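Local coordinates for BrkA autotransporter (Bordetella pertussis, PDB 3QQ2), which forms an outer-membrane beta-barrel pore for export of its passenger domain, as the translocator part of a serum-resistance autotransporter that inhibits the classical complement pathway, at residues F28-Q33 with I270-S275; G94-V99 with L106-R111; Y133-A138 with W165-K170; G193-R198 with I207-A212. The protein carries 1 engineered substitution. One frame throughout, in Å; residues are numbered along the deposited sequence.

Interaction 1: residues F28-Q33 with I270-S275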
# COMPACT_ATOMS: atom_id res chain seq x y z
N PHE A 28 -6.88 -31.32 1.97
CA PHE A 28 -5.67 -31.11 2.77
C PHE A 28 -5.75 -29.83 3.57
O PHE A 28 -6.54 -28.93 3.25
CB PHE A 28 -4.42 -31.03 1.89
CG PHE A 28 -4.36 -29.80 1.03
CD1 PHE A 28 -5.07 -29.72 -0.17
CD2 PHE A 28 -3.58 -28.72 1.40
CE1 PHE A 28 -5.01 -28.58 -0.96
CE2 PHE A 28 -3.52 -27.59 0.59
CZ PHE A 28 -4.24 -27.52 -0.58
N SER A 29 -4.91 -29.74 4.59
CA SER A 29 -4.90 -28.60 5.49
C SER A 29 -3.62 -28.58 6.32
O SER A 29 -3.30 -29.55 7.00
CB SER A 29 -6.10 -28.68 6.40
OG SER A 29 -5.99 -27.73 7.43
N GLU A 30 -2.89 -27.48 6.30
CA GLU A 30 -1.59 -27.45 6.93
C GLU A 30 -1.39 -26.15 7.67
O GLU A 30 -1.56 -25.10 7.07
CB GLU A 30 -0.52 -27.59 5.85
CG GLU A 30 0.87 -27.31 6.30
CD GLU A 30 1.89 -27.83 5.33
OE1 GLU A 30 2.08 -29.08 5.27
OE2 GLU A 30 2.51 -26.99 4.63
N ARG A 31 -1.04 -26.20 8.96
CA ARG A 31 -0.74 -24.95 9.68
C ARG A 31 0.74 -24.61 9.71
O ARG A 31 1.56 -25.34 10.28
CB ARG A 31 -1.30 -24.91 11.10
CG ARG A 31 -1.19 -23.52 11.72
CD ARG A 31 -1.77 -23.45 13.12
NE ARG A 31 -1.70 -22.11 13.68
CZ ARG A 31 -2.40 -21.07 13.22
NH1 ARG A 31 -2.28 -19.87 13.78
NH2 ARG A 31 -3.23 -21.23 12.19
N GLN A 32 1.07 -23.46 9.14
CA GLN A 32 2.44 -22.99 9.18
C GLN A 32 2.58 -21.92 10.23
O GLN A 32 1.73 -21.03 10.33
CB GLN A 32 2.89 -22.51 7.81
CG GLN A 32 3.05 -23.70 6.86
CD GLN A 32 2.95 -23.35 5.39
OE1 GLN A 32 3.81 -22.64 4.84
NE2 GLN A 32 1.93 -23.89 4.73
N GLN A 33 3.62 -22.06 11.06
CA GLN A 33 4.10 -21.00 11.94
C GLN A 33 5.43 -20.57 11.38
O GLN A 33 6.47 -21.17 11.67
CB GLN A 33 4.32 -21.50 13.36
CG GLN A 33 3.10 -22.05 14.06
CD GLN A 33 3.46 -22.70 15.39
OE1 GLN A 33 4.30 -23.61 15.46
NE2 GLN A 33 2.81 -22.25 16.44
N ILE A 270 10.64 -21.94 9.30
CA ILE A 270 9.42 -22.74 9.18
C ILE A 270 9.06 -23.53 10.46
O ILE A 270 9.95 -23.93 11.22
CB ILE A 270 9.62 -23.72 8.03
CG1 ILE A 270 11.12 -23.69 7.59
CG2 ILE A 270 8.53 -23.52 6.95
CD1 ILE A 270 11.45 -23.59 6.09
N ASN A 271 7.76 -23.73 10.69
CA ASN A 271 7.28 -24.61 11.77
C ASN A 271 5.85 -25.08 11.59
O ASN A 271 4.91 -24.30 11.78
CB ASN A 271 7.45 -23.98 13.14
CG ASN A 271 8.47 -24.70 13.97
OD1 ASN A 271 9.58 -24.22 14.15
ND2 ASN A 271 8.10 -25.88 14.47
N ILE A 272 5.67 -26.35 11.24
CA ILE A 272 4.37 -26.86 10.81
C ILE A 272 3.78 -27.81 11.86
O ILE A 272 3.91 -29.03 11.75
CB ILE A 272 4.50 -27.56 9.45
CG1 ILE A 272 4.97 -26.56 8.39
CG2 ILE A 272 3.20 -28.21 9.07
CD1 ILE A 272 5.64 -27.16 7.19
N PRO A 273 3.11 -27.26 12.88
CA PRO A 273 2.65 -28.13 13.96
C PRO A 273 1.75 -29.24 13.47
O PRO A 273 1.67 -30.27 14.14
CB PRO A 273 1.85 -27.18 14.85
CG PRO A 273 2.46 -25.86 14.59
CD PRO A 273 2.75 -25.86 13.13
N TRP A 274 1.08 -29.04 12.33
CA TRP A 274 0.24 -30.08 11.71
C TRP A 274 -0.08 -29.87 10.25
O TRP A 274 -0.25 -28.77 9.80
CB TRP A 274 -1.06 -30.32 12.49
CG TRP A 274 -1.85 -29.12 12.78
CD1 TRP A 274 -1.84 -28.40 13.94
CD2 TRP A 274 -2.81 -28.49 11.93
NE1 TRP A 274 -2.72 -27.34 13.86
CE2 TRP A 274 -3.33 -27.38 12.64
CE3 TRP A 274 -3.29 -28.76 10.64
CZ2 TRP A 274 -4.30 -26.53 12.09
CZ3 TRP A 274 -4.24 -27.90 10.09
CH2 TRP A 274 -4.74 -26.81 10.82
N SER A 275 -0.17 -30.98 9.53
CA SER A 275 -0.43 -30.96 8.11
C SER A 275 -1.10 -32.29 7.76
O SER A 275 -0.46 -33.35 7.81
CB SER A 275 0.88 -30.81 7.35
OG SER A 275 0.77 -31.22 5.99
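The Trp274 indole is the flat group of this contact, with Arg31 across one face and Ser29 at its edge. Arg31 CB sits over the six-membered ring, 3.7 Å from its centroid, in a CH-pi contact shifted toward the rim. The rest of the arginine runs out extended, with CG anti to the backbone N (chi1 -169°), and its guanidinium plane tilts 25° from the indole. Ser29 OG meets the ring in its plane, on the CZ3 side; its weak hydrogen bond goes to Ser47 OG on strand 42-57. The other face of the sheet carries a polar pair: Ser275 OG donates to Glu30 OE1 at 2.6 Å, and OE1 receives it on its anti lone pair, the one away from OE2. Ile272 CG2 packs 3.7 Å from Glu30 CG. In the backbone, Arg31 N approaches Trp274 O nearly along the C=O axis, at 2.8 Å. The chain turns a corner at Pro273, and on its Asn271 side Gln33 N bonds to Asn271 O at 2.7 Å from above the carbonyl plane. Gln33 crosses Pro273 obliquely, its OE1 set against Pro273 CG. Here strand 21-34, the first of the barrel, meets the last, 271-282, in the antiparallel pairing that closes the autotransporter beta-domain. Strand 42-57 flanks 28-33 on its other edge, Gln32 pairing with Gln44, while strand 256-267 flanks 270-275, with Tyr262 OH bonded to Pro273 O.

Interaction 2: residues G94-V99 with L106-R111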
# COMPACT_ATOMS: atom_id res chain seq x y z
N GLY A 94 -2.82 -30.00 -15.16
CA GLY A 94 -2.64 -31.19 -15.96
C GLY A 94 -1.42 -31.98 -15.52
O GLY A 94 -0.40 -31.40 -15.12
N TYR A 95 -1.51 -33.29 -15.61
CA TYR A 95 -0.42 -34.11 -15.15
C TYR A 95 -0.28 -35.45 -15.86
O TYR A 95 -1.26 -36.00 -16.39
CB TYR A 95 -0.56 -34.35 -13.67
CG TYR A 95 -1.75 -35.17 -13.35
CD1 TYR A 95 -2.87 -34.60 -12.76
CD2 TYR A 95 -1.78 -36.53 -13.66
CE1 TYR A 95 -4.01 -35.39 -12.48
CE2 TYR A 95 -2.89 -37.32 -13.38
CZ TYR A 95 -3.99 -36.75 -12.79
OH TYR A 95 -5.07 -37.54 -12.51
N ALA A 96 0.95 -35.94 -15.84
CA ALA A 96 1.30 -37.29 -16.25
C ALA A 96 1.99 -38.01 -15.10
O ALA A 96 2.63 -37.41 -14.24
CB ALA A 96 2.20 -37.27 -17.49
N ALA A 97 1.85 -39.32 -15.09
CA ALA A 97 2.46 -40.12 -14.08
C ALA A 97 2.94 -41.35 -14.80
O ALA A 97 2.26 -41.86 -15.69
CB ALA A 97 1.45 -40.49 -13.01
N TYR A 98 4.14 -41.80 -14.46
CA TYR A 98 4.62 -43.10 -14.86
C TYR A 98 4.79 -43.97 -13.63
O TYR A 98 5.01 -43.48 -12.53
CB TYR A 98 5.92 -42.99 -15.63
CG TYR A 98 6.58 -44.32 -15.93
CD1 TYR A 98 6.07 -45.18 -16.91
CD2 TYR A 98 7.74 -44.72 -15.24
CE1 TYR A 98 6.69 -46.39 -17.20
CE2 TYR A 98 8.38 -45.93 -15.53
CZ TYR A 98 7.85 -46.77 -16.50
OH TYR A 98 8.46 -47.98 -16.78
N VAL A 99 4.64 -45.27 -13.82
CA VAL A 99 4.81 -46.24 -12.75
C VAL A 99 5.43 -47.41 -13.44
O VAL A 99 4.85 -47.94 -14.38
CB VAL A 99 3.47 -46.70 -12.21
CG1 VAL A 99 3.65 -47.92 -11.36
CG2 VAL A 99 2.81 -45.59 -11.42
N LEU A 106 7.35 -41.56 -11.54
CA LEU A 106 7.52 -40.12 -11.56
C LEU A 106 6.28 -39.39 -11.98
O LEU A 106 5.60 -39.81 -12.92
CB LEU A 106 8.75 -39.68 -12.37
CG LEU A 106 9.14 -40.05 -13.80
CD1 LEU A 106 8.10 -39.68 -14.85
CD2 LEU A 106 10.43 -39.31 -14.08
N ASP A 107 5.96 -38.29 -11.30
CA ASP A 107 4.88 -37.43 -11.76
C ASP A 107 5.37 -36.03 -12.00
O ASP A 107 6.20 -35.50 -11.25
CB ASP A 107 3.71 -37.37 -10.79
CG ASP A 107 3.86 -38.33 -9.65
OD1 ASP A 107 3.61 -39.53 -9.83
OD2 ASP A 107 4.24 -37.86 -8.57
N THR A 108 4.83 -35.44 -13.05
CA THR A 108 4.96 -34.02 -13.27
C THR A 108 3.57 -33.42 -13.32
O THR A 108 2.65 -34.07 -13.81
CB THR A 108 5.68 -33.71 -14.57
OG1 THR A 108 5.79 -32.30 -14.69
CG2 THR A 108 4.92 -34.29 -15.79
N VAL A 109 3.40 -32.22 -12.78
CA VAL A 109 2.07 -31.62 -12.69
C VAL A 109 2.18 -30.12 -12.84
O VAL A 109 3.05 -29.48 -12.24
CB VAL A 109 1.33 -32.01 -11.37
CG1 VAL A 109 1.78 -33.39 -10.87
CG2 VAL A 109 1.52 -31.00 -10.29
N LEU A 110 1.32 -29.56 -13.68
CA LEU A 110 1.32 -28.14 -13.98
C LEU A 110 0.05 -27.57 -13.45
O LEU A 110 -1.03 -28.08 -13.76
CB LEU A 110 1.32 -27.93 -15.49
CG LEU A 110 2.15 -26.77 -16.03
CD1 LEU A 110 1.77 -26.48 -17.46
CD2 LEU A 110 2.05 -25.51 -15.17
N ARG A 111 0.16 -26.54 -12.63
CA ARG A 111 -1.03 -25.88 -12.08
C ARG A 111 -1.08 -24.41 -12.42
O ARG A 111 -0.08 -23.70 -12.36
CB ARG A 111 -1.13 -26.08 -10.58
CG ARG A 111 -1.47 -27.50 -10.19
CD ARG A 111 -1.89 -27.53 -8.74
NE ARG A 111 -1.97 -28.88 -8.19
CZ ARG A 111 -0.93 -29.68 -8.01
NH1 ARG A 111 0.29 -29.29 -8.35
NH2 ARG A 111 -1.11 -30.88 -7.47
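Tyr95 and Tyr98 leave strand 94-99 on opposite faces, and both swing their rings away from strand 106-111, so that only their CB atoms press on the partner strand. With CG anti to the backbone N (chi1 173°), the Tyr98 ring leads away to meet the Trp64 ring. Opposite Tyr98, Leu106 takes the crowded position between N and the carbonyl carbon, which brings CD1 back to within 4.0 Å of Tyr98 CB. The same face carries Ala96 beside Thr108, whose CG2 comes 4.4 Å from Ala96 CB, and Leu110 next to Gly94, where no side chain stands. On the other face Tyr95 CB lies 3.8 Å from Val109 CG1. Tyr95 also adopts the crowded rotamer, and its hydroxyl bonds to Asp54 on strand 42-57 and Trp24 on strand 21-34. Next along, Ala97 CB stands 4.0 Å from Asp107 OD1. Between the two faces the backbones run almost exactly antiparallel, 178° between their directions, and exchange six hydrogen bonds through Gly94-Leu110, Ala96-Thr108 and Tyr98-Leu106. The straightest join Leu110 N to Gly94 O and Tyr98 N to Leu106 O, each 2.9 Å long. Leu106 N reaches Tyr98 O at 3.2 Å from well above the carbonyl plane. The contact is the body of a beta hairpin in the barrel wall. Polar groups gather on the Tyr95 face, including an Arg111-Glu50 salt bridge, as suits a hydrophilic pore, whereas Leu106 and Leu110 lie on the face that probably meets lipid. Strand 62-78 continues the wall beyond 94-99, and strand 130-149 beyond 106-111, where Thr108 OG1 bonds to Ser141 O.

Interaction 3: residues Y133-A138 with W165-K170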
# COMPACT_ATOMS: atom_id res chain seq x y z
N TYR A 133 -7.09 -7.54 -4.00
CA TYR A 133 -6.70 -7.72 -5.41
C TYR A 133 -6.60 -9.16 -5.91
O TYR A 133 -6.45 -10.09 -5.11
CB TYR A 133 -5.37 -7.03 -5.66
CG TYR A 133 -4.30 -7.51 -4.73
CD1 TYR A 133 -4.17 -6.95 -3.46
CD2 TYR A 133 -3.41 -8.52 -5.11
CE1 TYR A 133 -3.20 -7.38 -2.59
CE2 TYR A 133 -2.44 -8.97 -4.24
CZ TYR A 133 -2.34 -8.38 -2.97
OH TYR A 133 -1.38 -8.76 -2.07
N ARG A 134 -6.68 -9.33 -7.23
CA ARG A 134 -6.49 -10.63 -7.90
C ARG A 134 -5.04 -10.76 -8.35
O ARG A 134 -4.37 -9.77 -8.60
CB ARG A 134 -7.44 -10.83 -9.09
CG ARG A 134 -8.96 -10.81 -8.76
CD ARG A 134 -9.87 -11.45 -9.88
NE ARG A 134 -10.21 -12.87 -9.65
CZ ARG A 134 -9.80 -13.91 -10.39
NH1 ARG A 134 -9.02 -13.71 -11.46
NH2 ARG A 134 -10.18 -15.16 -10.07
N THR A 135 -4.60 -12.01 -8.45
CA THR A 135 -3.21 -12.36 -8.76
C THR A 135 -3.19 -13.69 -9.51
O THR A 135 -4.16 -14.45 -9.46
CB THR A 135 -2.43 -12.51 -7.46
OG1 THR A 135 -2.00 -11.21 -7.04
CG2 THR A 135 -1.21 -13.39 -7.63
N SER A 136 -2.09 -13.97 -10.20
CA SER A 136 -1.94 -15.22 -10.94
C SER A 136 -0.80 -16.07 -10.47
O SER A 136 0.27 -15.57 -10.18
CB SER A 136 -1.78 -14.96 -12.44
OG SER A 136 -3.06 -14.90 -13.05
N GLY A 137 -1.03 -17.38 -10.41
CA GLY A 137 0.03 -18.31 -10.06
C GLY A 137 0.15 -19.48 -11.01
O GLY A 137 -0.81 -19.88 -11.65
N ALA A 138 1.35 -20.01 -11.09
CA ALA A 138 1.57 -21.27 -11.72
C ALA A 138 2.49 -22.05 -10.80
O ALA A 138 3.29 -21.47 -10.06
CB ALA A 138 2.22 -21.05 -13.03
N TRP A 165 7.49 -22.48 -8.83
CA TRP A 165 6.27 -21.72 -8.97
C TRP A 165 6.45 -20.21 -9.00
O TRP A 165 7.39 -19.69 -8.39
CB TRP A 165 5.26 -22.12 -7.91
CG TRP A 165 5.68 -21.82 -6.57
CD1 TRP A 165 6.31 -22.66 -5.73
CD2 TRP A 165 5.47 -20.60 -5.86
NE1 TRP A 165 6.53 -22.04 -4.53
CE2 TRP A 165 6.02 -20.77 -4.58
CE3 TRP A 165 4.88 -19.37 -6.19
CZ2 TRP A 165 6.01 -19.75 -3.61
CZ3 TRP A 165 4.86 -18.35 -5.23
CH2 TRP A 165 5.42 -18.56 -3.96
N ARG A 166 5.53 -19.53 -9.70
CA ARG A 166 5.52 -18.09 -9.75
C ARG A 166 4.19 -17.51 -9.37
O ARG A 166 3.14 -18.01 -9.74
CB ARG A 166 5.98 -17.50 -11.08
CG ARG A 166 6.66 -16.11 -10.85
CD ARG A 166 6.46 -15.04 -11.94
NE ARG A 166 7.54 -15.00 -12.92
CZ ARG A 166 7.45 -15.44 -14.19
NH1 ARG A 166 6.31 -15.95 -14.66
NH2 ARG A 166 8.50 -15.34 -14.99
N THR A 167 4.26 -16.42 -8.64
CA THR A 167 3.12 -15.60 -8.31
C THR A 167 3.30 -14.31 -9.09
O THR A 167 4.44 -13.92 -9.38
CB THR A 167 3.11 -15.40 -6.79
OG1 THR A 167 1.91 -15.96 -6.26
CG2 THR A 167 3.28 -13.92 -6.36
N SER A 168 2.19 -13.66 -9.45
CA SER A 168 2.24 -12.41 -10.24
C SER A 168 2.24 -11.21 -9.32
O SER A 168 1.82 -11.32 -8.16
CB SER A 168 1.07 -12.32 -11.22
OG SER A 168 -0.16 -12.07 -10.56
N GLY A 169 2.71 -10.07 -9.83
CA GLY A 169 2.76 -8.84 -9.05
C GLY A 169 1.67 -7.86 -9.43
O GLY A 169 0.91 -8.11 -10.37
N LYS A 170 1.58 -6.76 -8.68
CA LYS A 170 0.70 -5.61 -8.96
C LYS A 170 1.26 -4.42 -8.20
O LYS A 170 1.82 -4.59 -7.12
CB LYS A 170 -0.74 -5.85 -8.49
CG LYS A 170 -1.70 -6.33 -9.58
CD LYS A 170 -3.14 -6.45 -9.07
CE LYS A 170 -4.11 -6.84 -10.21
NZ LYS A 170 -5.56 -7.01 -9.76
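Lys170 reaches its extended side chain across the backbone at Tyr133 and Arg134, with CD 4.1 Å from Tyr133 CB and NZ in a weak hydrogen bond to Arg134 O. It spans a place where the beta hairpin of strands 130-149 and 154-173, one of those that make up the autotransporter barrel, loosens its regular pairing. Segment 165-167 is still strand, nearly antiparallel to 133-138, whereas the chain at Ser168 and Gly169 departs from it. At the point of departure Ser168 turns OG into the crowded position between its N and carbonyl carbon (chi1 72°). There OG takes the role a backbone carbonyl would have in a regular hydrogen-bonded pair: Ser136 N donates to it over 2.7 Å, almost straight at 167°. Ser168 N returns only a weak bond to Ser136 O, so the side chain provides the better half of this link. Thr135, with CG2 anti to the backbone N, lays that methyl 3.4 Å from the same oxygen, which is thus met by an amide and a methyl group.

The Arg134 guanidinium leads away to a salt bridge with Asp116 on strand 104-120. Tyr133 and Lys170 both touch Val182, and they also pack on the second subunit, against its Leu178 and Asp125 respectively. Farther along the hairpin ordinary pairing holds: Ala138 N meets Arg166 O at 3.0 Å in the carbonyl plane, and Arg166 N meets Ala138 O at the same length, again in plane, while Trp165 CB sits beside that Ala138 oxygen.

Interaction 4: residues G193-R198 with I207-A212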
# COMPACT_ATOMS: atom_id res chain seq x y z
N GLY A 193 13.25 -37.28 0.87
CA GLY A 193 12.47 -38.03 1.84
C GLY A 193 12.54 -39.53 1.63
O GLY A 193 12.98 -40.02 0.58
N LEU A 194 12.09 -40.26 2.64
CA LEU A 194 12.04 -41.71 2.61
C LEU A 194 10.85 -42.21 3.39
O LEU A 194 10.61 -41.74 4.51
CB LEU A 194 13.31 -42.25 3.22
CG LEU A 194 13.50 -43.76 3.32
CD1 LEU A 194 14.15 -44.33 2.06
CD2 LEU A 194 14.37 -44.03 4.51
N ARG A 195 10.09 -43.15 2.83
CA ARG A 195 9.06 -43.87 3.62
C ARG A 195 9.35 -45.37 3.81
O ARG A 195 9.87 -46.03 2.91
CB ARG A 195 7.62 -43.59 3.12
CG ARG A 195 7.25 -44.06 1.71
CD ARG A 195 6.06 -43.21 1.10
NE ARG A 195 4.72 -43.81 1.20
CZ ARG A 195 4.22 -44.71 0.35
NH1 ARG A 195 4.96 -45.16 -0.66
NH2 ARG A 195 2.99 -45.20 0.50
N PHE A 196 9.05 -45.88 5.00
CA PHE A 196 9.11 -47.30 5.27
C PHE A 196 7.72 -47.77 5.59
O PHE A 196 7.09 -47.21 6.48
CB PHE A 196 9.94 -47.60 6.50
CG PHE A 196 11.41 -47.49 6.28
CD1 PHE A 196 12.02 -48.15 5.23
CD2 PHE A 196 12.19 -46.73 7.16
CE1 PHE A 196 13.38 -48.05 5.03
CE2 PHE A 196 13.54 -46.61 6.97
CZ PHE A 196 14.16 -47.28 5.91
N GLY A 197 7.25 -48.82 4.93
CA GLY A 197 5.98 -49.40 5.33
C GLY A 197 5.92 -50.89 5.16
O GLY A 197 6.91 -51.53 4.76
N ARG A 198 4.76 -51.45 5.47
CA ARG A 198 4.43 -52.84 5.17
C ARG A 198 3.16 -52.88 4.32
O ARG A 198 2.17 -52.21 4.63
CB ARG A 198 4.32 -53.68 6.46
CG ARG A 198 3.97 -55.16 6.26
CD ARG A 198 4.43 -56.00 7.44
NE ARG A 198 3.57 -57.15 7.74
CZ ARG A 198 2.57 -57.13 8.62
NH1 ARG A 198 2.28 -56.01 9.29
NH2 ARG A 198 1.84 -58.23 8.84
N ILE A 207 -6.35 -53.99 1.06
CA ILE A 207 -4.93 -53.67 1.29
C ILE A 207 -4.79 -52.46 2.18
O ILE A 207 -4.99 -51.35 1.72
CB ILE A 207 -4.20 -53.45 -0.04
CG1 ILE A 207 -4.14 -54.75 -0.85
CG2 ILE A 207 -2.80 -52.91 0.21
CD1 ILE A 207 -3.68 -54.56 -2.27
N VAL A 208 -4.47 -52.68 3.45
CA VAL A 208 -4.05 -51.56 4.31
C VAL A 208 -2.55 -51.50 4.17
O VAL A 208 -1.88 -52.53 4.23
CB VAL A 208 -4.44 -51.74 5.80
CG1 VAL A 208 -4.10 -50.49 6.59
CG2 VAL A 208 -5.91 -51.97 5.94
N GLN A 209 -2.03 -50.30 3.96
CA GLN A 209 -0.60 -50.13 3.75
C GLN A 209 -0.03 -48.92 4.49
O GLN A 209 0.23 -47.88 3.87
CB GLN A 209 -0.30 -50.00 2.26
CG GLN A 209 1.14 -50.29 1.90
CD GLN A 209 1.65 -49.42 0.79
OE1 GLN A 209 1.95 -49.90 -0.30
NE2 GLN A 209 1.76 -48.12 1.05
N PRO A 210 0.18 -49.06 5.81
CA PRO A 210 0.79 -48.00 6.63
C PRO A 210 2.23 -47.80 6.28
O PRO A 210 2.85 -48.67 5.67
CB PRO A 210 0.72 -48.55 8.06
CG PRO A 210 -0.18 -49.71 7.97
CD PRO A 210 -0.06 -50.27 6.59
N TYR A 211 2.76 -46.64 6.64
CA TYR A 211 4.18 -46.28 6.49
C TYR A 211 4.43 -45.10 7.41
O TYR A 211 3.49 -44.35 7.73
CB TYR A 211 4.48 -45.84 5.06
CG TYR A 211 3.68 -44.62 4.67
CD1 TYR A 211 4.14 -43.34 4.98
CD2 TYR A 211 2.44 -44.74 4.02
CE1 TYR A 211 3.39 -42.23 4.66
CE2 TYR A 211 1.70 -43.62 3.68
CZ TYR A 211 2.19 -42.38 4.00
OH TYR A 211 1.47 -41.26 3.67
N ALA A 212 5.68 -44.93 7.81
CA ALA A 212 6.09 -43.69 8.43
C ALA A 212 7.13 -42.99 7.53
O ALA A 212 7.84 -43.65 6.77
CB ALA A 212 6.60 -43.94 9.79
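The close part of this contact is the pairing of Arg195 with Tyr211. Arg195 leaves the backbone in the crowded position (chi1 64°) and bends at chi3, which carries NE over the centre of the phenol ring, 3.6 Å above its plane. CZ lies 4.4 Å from the ring centroid, a cation-pi contact made over the face, but with the guanidinium plane standing at 68° to the ring. Tyr211 also uses the crowded rotamer, and that sets its ring beneath the arginine. Beside them Gln209 crosses Arg195 at about a right angle, but Arg195 NH2 and Gln209 NE2 are both donors and form no hydrogen bond; Gln209 OE1 takes one from Arg147. The arginine charge has its main partner in the NH1 salt bridge to Glu157, which probably helps to hold the guanidinium over the ring. Gly197, having no side chain, lets the strands draw in to 3.8 Å between its CA and Tyr211 CA.

The other side is looser. Phe196 and Ala212 are exposed on the opposite face, and the Phe196 ring leads away, so little but backbone joins them: Phe196 N to Ala212 O at 3.1 Å and Ala212 N to Phe196 O at 3.0 Å. Arg198 N makes only a weak hydrogen bond to Pro210 O, 3.4 Å long, and the two segments cross at 142° rather than lying fully antiparallel. Apolar Phe196 on the surface and a charged, hydrogen-bonded cluster on the Arg195 face fit a transmembrane beta-barrel hairpin, strands 186-201 and 207-221 forming part of a wall around a polar pore.

Overall arrangement
All four contacts are antiparallel strand pairings in the wall of one beta-barrel, probably spread round the pore that exports the passenger domain. Interactions 2, 3 and 4 are hairpins that follow one another along the chain, whereas interaction 1 joins its two ends and brackets them all. The hairpins of interactions 2 and 3 lie edge to edge: strands 104-120 and 130-149 are neighbours, and Arg111 O lies 3.6 Å from Ala138 CB. Interactions 3 and 4 also sit on adjoining strands, 154-173 and 186-201, yet their centres are about 36 Å apart, on opposite sides of the chain's centre. The closure at interaction 1 is 21 to 25 Å from the other three, centre to centre, and faces interaction 2 across the barrel.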